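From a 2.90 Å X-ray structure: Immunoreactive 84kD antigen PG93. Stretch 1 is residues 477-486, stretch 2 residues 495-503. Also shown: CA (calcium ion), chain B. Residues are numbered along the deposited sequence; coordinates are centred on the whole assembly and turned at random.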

ATOM      1  N   PRO A 477      16.276 -10.377 -26.456  1.00 63.21           N
ATOM      2  CA  PRO A 477      17.206  -9.706 -27.386  1.00 63.53           C
ATOM      3  C   PRO A 477      17.122 -10.156 -28.851  1.00 67.36           C
ATOM      4  O   PRO A 477      17.296  -9.313 -29.730  1.00 67.50           O
ATOM      5  CB  PRO A 477      18.574 -10.044 -26.793  1.00 66.01           C
ATOM      6  CG  PRO A 477      18.324 -10.103 -25.349  1.00 68.71           C
ATOM      7  CD  PRO A 477      17.011 -10.835 -25.255  1.00 64.25           C
ATOM      8  N   ASN A 478      16.806 -11.432 -29.119  1.00 64.11           N
ATOM      9  CA  ASN A 478      16.664 -11.954 -30.488  1.00 65.46           C
ATOM     10  C   ASN A 478      15.334 -11.517 -31.175  1.00 70.25           C
ATOM     11  O   ASN A 478      15.086 -11.876 -32.330  1.00 70.86           O
ATOM     12  CB  ASN A 478      16.764 -13.482 -30.477  1.00 65.13           C
ATOM     13  CG  ASN A 478      15.641 -14.173 -29.749  1.00 72.41           C
ATOM     14  OD1 ASN A 478      15.034 -13.641 -28.816  1.00 71.04           O
ATOM     15  ND2 ASN A 478      15.372 -15.390 -30.134  1.00 57.92           N
ATOM     16  N   GLY A 479      14.490 -10.781 -30.454  1.00 66.74           N
ATOM     17  CA  GLY A 479      13.226 -10.282 -30.993  1.00 66.54           C
ATOM     18  C   GLY A 479      11.974 -11.062 -30.654  1.00 69.22           C
ATOM     19  O   GLY A 479      10.869 -10.592 -30.942  1.00 68.04           O
ATOM     20  N   ASP A 480      12.128 -12.264 -30.059  1.00 65.71           N
ATOM     21  CA  ASP A 480      11.007 -13.108 -29.633  1.00 64.86           C
ATOM     22  C   ASP A 480      10.151 -12.356 -28.618  1.00 66.25           C
ATOM     23  O   ASP A 480      10.692 -11.617 -27.784  1.00 64.84           O
ATOM     24  CB  ASP A 480      11.524 -14.423 -29.015  1.00 66.96           C
ATOM     25  CG  ASP A 480      12.089 -15.432 -29.990  1.00 73.69           C
ATOM     26  OD1 ASP A 480      12.536 -15.019 -31.088  1.00 72.38           O
ATOM     27  OD2 ASP A 480      12.122 -16.632 -29.640  1.00 82.95           O
ATOM     28  N   LYS A 481       8.828 -12.515 -28.700  1.00 61.22           N
ATOM     29  CA  LYS A 481       7.921 -11.830 -27.783  1.00 58.69           C
ATOM     30  C   LYS A 481       7.147 -12.860 -27.012  1.00 63.11           C
ATOM     31  O   LYS A 481       6.526 -13.733 -27.619  1.00 64.43           O
ATOM     32  CB  LYS A 481       6.991 -10.860 -28.539  1.00 59.61           C
ATOM     33  CG  LYS A 481       7.745  -9.699 -29.178  1.00 60.50           C
ATOM     34  CD  LYS A 481       7.108  -9.224 -30.462  1.00 72.92           C
ATOM     35  CE  LYS A 481       7.930  -8.147 -31.137  1.00 85.02           C
ATOM     36  NZ  LYS A 481       8.975  -8.714 -32.028  1.00 92.48           N
ATOM     37  N   TRP A 482       7.238 -12.805 -25.673  1.00 58.76           N
ATOM     38  CA  TRP A 482       6.531 -13.718 -24.765  1.00 58.60           C
ATOM     39  C   TRP A 482       5.394 -12.974 -24.142  1.00 61.20           C
ATOM     40  O   TRP A 482       5.602 -11.884 -23.601  1.00 59.65           O
ATOM     41  CB  TRP A 482       7.460 -14.301 -23.670  1.00 56.82           C
ATOM     42  CG  TRP A 482       8.582 -15.178 -24.166  1.00 58.42           C
ATOM     43  CD1 TRP A 482       9.444 -14.904 -25.184  1.00 61.47           C
ATOM     44  CD2 TRP A 482       9.030 -16.417 -23.585  1.00 59.18           C
ATOM     45  NE1 TRP A 482      10.342 -15.938 -25.334  1.00 62.48           N
ATOM     46  CE2 TRP A 482      10.135 -16.860 -24.345  1.00 63.85           C
ATOM     47  CE3 TRP A 482       8.587 -17.212 -22.514  1.00 61.12           C
ATOM     48  CZ2 TRP A 482      10.801 -18.056 -24.075  1.00 64.51           C
ATOM     49  CZ3 TRP A 482       9.250 -18.393 -22.243  1.00 64.15           C
ATOM     50  CH2 TRP A 482      10.338 -18.812 -23.025  1.00 65.63           C
ATOM     51  N   VAL A 483       4.178 -13.514 -24.266  1.00 59.14           N
ATOM     52  CA  VAL A 483       2.984 -12.915 -23.657  1.00 59.07           C
ATOM     53  C   VAL A 483       2.259 -14.006 -22.867  1.00 60.17           C
ATOM     54  O   VAL A 483       1.940 -15.029 -23.455  1.00 60.89           O
ATOM     55  CB  VAL A 483       2.012 -12.194 -24.654  1.00 65.12           C
ATOM     56  CG1 VAL A 483       1.170 -11.159 -23.927  1.00 65.07           C
ATOM     57  CG2 VAL A 483       2.749 -11.522 -25.806  1.00 64.55           C
ATOM     58  N   ASN A 484       2.002 -13.790 -21.555  1.00 55.31           N
ATOM     59  CA  ASN A 484       1.243 -14.729 -20.710  1.00 57.43           C
ATOM     60  C   ASN A 484      -0.274 -14.574 -20.945  1.00 63.95           C
ATOM     61  O   ASN A 484      -0.716 -13.503 -21.343  1.00 62.07           O
ATOM     62  CB  ASN A 484       1.582 -14.596 -19.202  1.00 56.29           C
ATOM     63  CG  ASN A 484       1.476 -13.223 -18.563  1.00 68.37           C
ATOM     64  OD1 ASN A 484       2.231 -12.292 -18.857  1.00 53.78           O
ATOM     65  ND2 ASN A 484       0.667 -13.125 -17.531  1.00 62.41           N
ATOM     66  N   ILE A 485      -1.059 -15.654 -20.741  1.00 65.30           N
ATOM     67  CA  ILE A 485      -2.526 -15.625 -20.929  1.00 68.37           C
ATOM     68  C   ILE A 485      -3.200 -15.542 -19.563  1.00 74.18           C
ATOM     69  O   ILE A 485      -3.101 -16.482 -18.766  1.00 74.84           O
ATOM     70  CB  ILE A 485      -3.117 -16.819 -21.768  1.00 74.04           C
ATOM     71  CG1 ILE A 485      -2.165 -17.302 -22.919  1.00 73.46           C
ATOM     72  CG2 ILE A 485      -4.542 -16.513 -22.289  1.00 76.42           C
ATOM     73  CD1 ILE A 485      -1.929 -16.424 -24.083  1.00 80.53           C
ATOM     74  N   LEU A 486      -3.875 -14.421 -19.291  1.00 71.28           N
ATOM     75  CA  LEU A 486      -4.579 -14.263 -18.027  1.00 72.61           C
ATOM     76  C   LEU A 486      -5.981 -14.882 -18.079  1.00 82.19           C
ATOM     77  O   LEU A 486      -6.445 -15.372 -17.048  1.00 83.24           O
ATOM     78  CB  LEU A 486      -4.670 -12.793 -17.616  1.00 70.81           C
ATOM     79  CG  LEU A 486      -3.443 -12.155 -16.962  1.00 71.66           C
ATOM     80  CD1 LEU A 486      -3.761 -10.757 -16.525  1.00 70.01           C
ATOM     81  CD2 LEU A 486      -2.950 -12.952 -15.756  1.00 74.71           C
TER
HETATM   82 CA    CA B 801       5.879 -10.911 -40.564  1.00 81.36          CA
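Stretch 2 495-503: KGVLIFNDR

How does stretch 2 lie on stretch 1? It runs alongside as an antiparallel partner, extended from Val497 to Asn501 beside the strand that includes Lys481 to Ile485. The two directions differ by 163°, and the axes approach to 4.6 Å. Lys481 faces Phe500, Trp482 faces Ile499, Val483 faces Leu498 and Asn484 faces Val497.

Which backbone groups are satisfied across the pair? Lys481 N donates to Phe500 O (2.8 Å), and Phe500 N returns a bond to Lys481 O (2.9 Å). Two residues along, Val483 N to Leu498 O and Leu498 N to Val483 O are both 2.8 Å. Ile485 N then reaches Gly496 O at 3.1 Å, extending the ladder beyond Val497. In between, the carbonyls also receive CA-H contacts, the shortest from Ile499 CA to Lys481 O at 3.1 Å.

What do the polar side chains find? Lys481 NZ forms a salt bridge with Asp502 OD1 (2.8 Å) and also donates to Gly479 O (2.9 Å), so the amine ties the loop before its own strand to the residue after the other. Asn501 uses both ends of its amide: ND2 donates to Asp480 OD1 at 3.0 Å, while OD1 accepts from Arg503 N at 3.1 Å. Asn484 satisfies its amide elsewhere in the structure. The backbone oxygen of Asp502 binds the calcium ion, 2.4 Å from Asp502 O.

How do the apolar groups pack on the two faces? On one, Ile499 CG1 sits over the five-membered ring of Trp482, 3.6 Å from Trp482 CD2, and Val497 CG1 lies 4.0 Å from Trp482 CE3. On the other, Lys481 CB covers a face of the Phe500 ring, while Val483 CG2 meets its edge, 3.7 Å from Phe500 CE2.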

ATOM      1  N   LYS A 495      -5.058 -21.327 -20.510  1.00 93.66           N
ATOM      2  CA  LYS A 495      -4.200 -20.178 -20.209  1.00 88.75           C
ATOM      3  C   LYS A 495      -2.758 -20.672 -20.209  1.00 89.99           C
ATOM      4  O   LYS A 495      -2.390 -21.512 -19.368  1.00 92.74           O
ATOM      5  CB  LYS A 495      -4.581 -19.527 -18.855  1.00 89.94           C
ATOM      6  CG  LYS A 495      -6.022 -19.013 -18.761  1.00 99.91           C
ATOM      7  CD  LYS A 495      -6.472 -18.800 -17.312  1.00107.14           C
ATOM      8  CE  LYS A 495      -7.969 -18.621 -17.203  1.00117.00           C
ATOM      9  NZ  LYS A 495      -8.427 -18.589 -15.785  1.00125.75           N
ATOM     10  N   GLY A 496      -1.987 -20.231 -21.195  1.00 80.37           N
ATOM     11  CA  GLY A 496      -0.586 -20.613 -21.315  1.00 77.61           C
ATOM     12  C   GLY A 496       0.315 -19.408 -21.455  1.00 77.25           C
ATOM     13  O   GLY A 496       0.214 -18.446 -20.685  1.00 76.96           O
ATOM     14  N   VAL A 497       1.200 -19.461 -22.452  1.00 69.95           N
ATOM     15  CA  VAL A 497       2.138 -18.417 -22.872  1.00 65.33           C
ATOM     16  C   VAL A 497       2.225 -18.483 -24.398  1.00 67.25           C
ATOM     17  O   VAL A 497       2.252 -19.578 -24.966  1.00 68.05           O
ATOM     18  CB  VAL A 497       3.551 -18.571 -22.223  1.00 67.13           C
ATOM     19  CG1 VAL A 497       4.568 -17.591 -22.813  1.00 64.16           C
ATOM     20  CG2 VAL A 497       3.503 -18.457 -20.708  1.00 66.54           C
ATOM     21  N   LEU A 498       2.297 -17.326 -25.052  1.00 61.37           N
ATOM     22  CA  LEU A 498       2.504 -17.261 -26.489  1.00 61.01           C
ATOM     23  C   LEU A 498       3.862 -16.588 -26.781  1.00 62.85           C
ATOM     24  O   LEU A 498       4.118 -15.451 -26.353  1.00 60.99           O
ATOM     25  CB  LEU A 498       1.340 -16.544 -27.202  1.00 61.45           C
ATOM     26  CG  LEU A 498       1.612 -16.018 -28.611  1.00 66.04           C
ATOM     27  CD1 LEU A 498       1.472 -17.110 -29.667  1.00 68.99           C
ATOM     28  CD2 LEU A 498       0.719 -14.869 -28.919  1.00 69.10           C
ATOM     29  N   ILE A 499       4.735 -17.318 -27.483  1.00 58.91           N
ATOM     30  CA  ILE A 499       6.034 -16.818 -27.936  1.00 56.81           C
ATOM     31  C   ILE A 499       5.872 -16.593 -29.430  1.00 61.74           C
ATOM     32  O   ILE A 499       5.349 -17.481 -30.103  1.00 63.21           O
ATOM     33  CB  ILE A 499       7.218 -17.780 -27.596  1.00 59.74           C
ATOM     34  CG1 ILE A 499       7.219 -18.211 -26.120  1.00 58.92           C
ATOM     35  CG2 ILE A 499       8.585 -17.218 -28.020  1.00 58.85           C
ATOM     36  CD1 ILE A 499       6.744 -19.618 -25.923  1.00 58.10           C
ATOM     37  N   PHE A 500       6.254 -15.412 -29.947  1.00 57.64           N
ATOM     38  CA  PHE A 500       6.147 -15.153 -31.382  1.00 59.30           C
ATOM     39  C   PHE A 500       7.174 -14.134 -31.877  1.00 63.06           C
ATOM     40  O   PHE A 500       7.614 -13.273 -31.107  1.00 61.04           O
ATOM     41  CB  PHE A 500       4.735 -14.699 -31.761  1.00 62.05           C
ATOM     42  CG  PHE A 500       4.331 -13.369 -31.200  1.00 62.38           C
ATOM     43  CD1 PHE A 500       4.417 -12.217 -31.973  1.00 65.24           C
ATOM     44  CD2 PHE A 500       3.825 -13.266 -29.909  1.00 64.15           C
ATOM     45  CE1 PHE A 500       4.039 -10.979 -31.454  1.00 65.20           C
ATOM     46  CE2 PHE A 500       3.454 -12.031 -29.389  1.00 66.27           C
ATOM     47  CZ  PHE A 500       3.571 -10.893 -30.165  1.00 64.14           C
ATOM     48  N   ASN A 501       7.542 -14.239 -33.174  1.00 60.51           N
ATOM     49  CA  ASN A 501       8.476 -13.340 -33.844  1.00 60.09           C
ATOM     50  C   ASN A 501       7.904 -12.915 -35.186  1.00 65.55           C
ATOM     51  O   ASN A 501       7.754 -13.726 -36.096  1.00 65.68           O
ATOM     52  CB  ASN A 501       9.858 -13.972 -34.013  1.00 62.95           C
ATOM     53  CG  ASN A 501      10.955 -12.951 -34.153  1.00 81.66           C
ATOM     54  OD1 ASN A 501      11.017 -12.187 -35.123  1.00 73.44           O
ATOM     55  ND2 ASN A 501      11.851 -12.925 -33.186  1.00 72.58           N
ATOM     56  N   ASP A 502       7.563 -11.624 -35.282  1.00 62.99           N
ATOM     57  CA  ASP A 502       6.991 -10.933 -36.439  1.00 63.63           C
ATOM     58  C   ASP A 502       7.913 -10.957 -37.679  1.00 68.79           C
ATOM     59  O   ASP A 502       7.449 -10.661 -38.780  1.00 69.27           O
ATOM     60  CB  ASP A 502       6.714  -9.477 -36.042  1.00 63.88           C
ATOM     61  CG  ASP A 502       7.978  -8.702 -35.721  1.00 75.76           C
ATOM     62  OD1 ASP A 502       8.719  -9.124 -34.786  1.00 75.26           O
ATOM     63  OD2 ASP A 502       8.246  -7.689 -36.419  1.00 82.25           O
ATOM     64  N   ARG A 503       9.226 -11.251 -37.472  1.00 65.60           N
ATOM     65  CA  ARG A 503      10.309 -11.347 -38.469  1.00 66.84           C
ATOM     66  C   ARG A 503      10.459 -10.034 -39.287  1.00 74.30           C
ATOM     67  O   ARG A 503      10.584 -10.070 -40.519  1.00 78.72           O
ATOM     68  CB  ARG A 503      10.130 -12.588 -39.404  1.00 64.39           C
ATOM     69  CG  ARG A 503      10.138 -13.957 -38.705  1.00 61.83           C
ATOM     70  CD  ARG A 503      11.462 -14.264 -38.033  1.00 70.10           C
ATOM     71  NE  ARG A 503      11.570 -15.661 -37.607  1.00 80.81           N
ATOM     72  CZ  ARG A 503      12.201 -16.069 -36.507  1.00 91.96           C
ATOM     73  NH1 ARG A 503      12.769 -15.188 -35.690  1.00 80.16           N
ATOM     74  NH2 ARG A 503      12.263 -17.362 -36.213  1.00 72.95           N
TER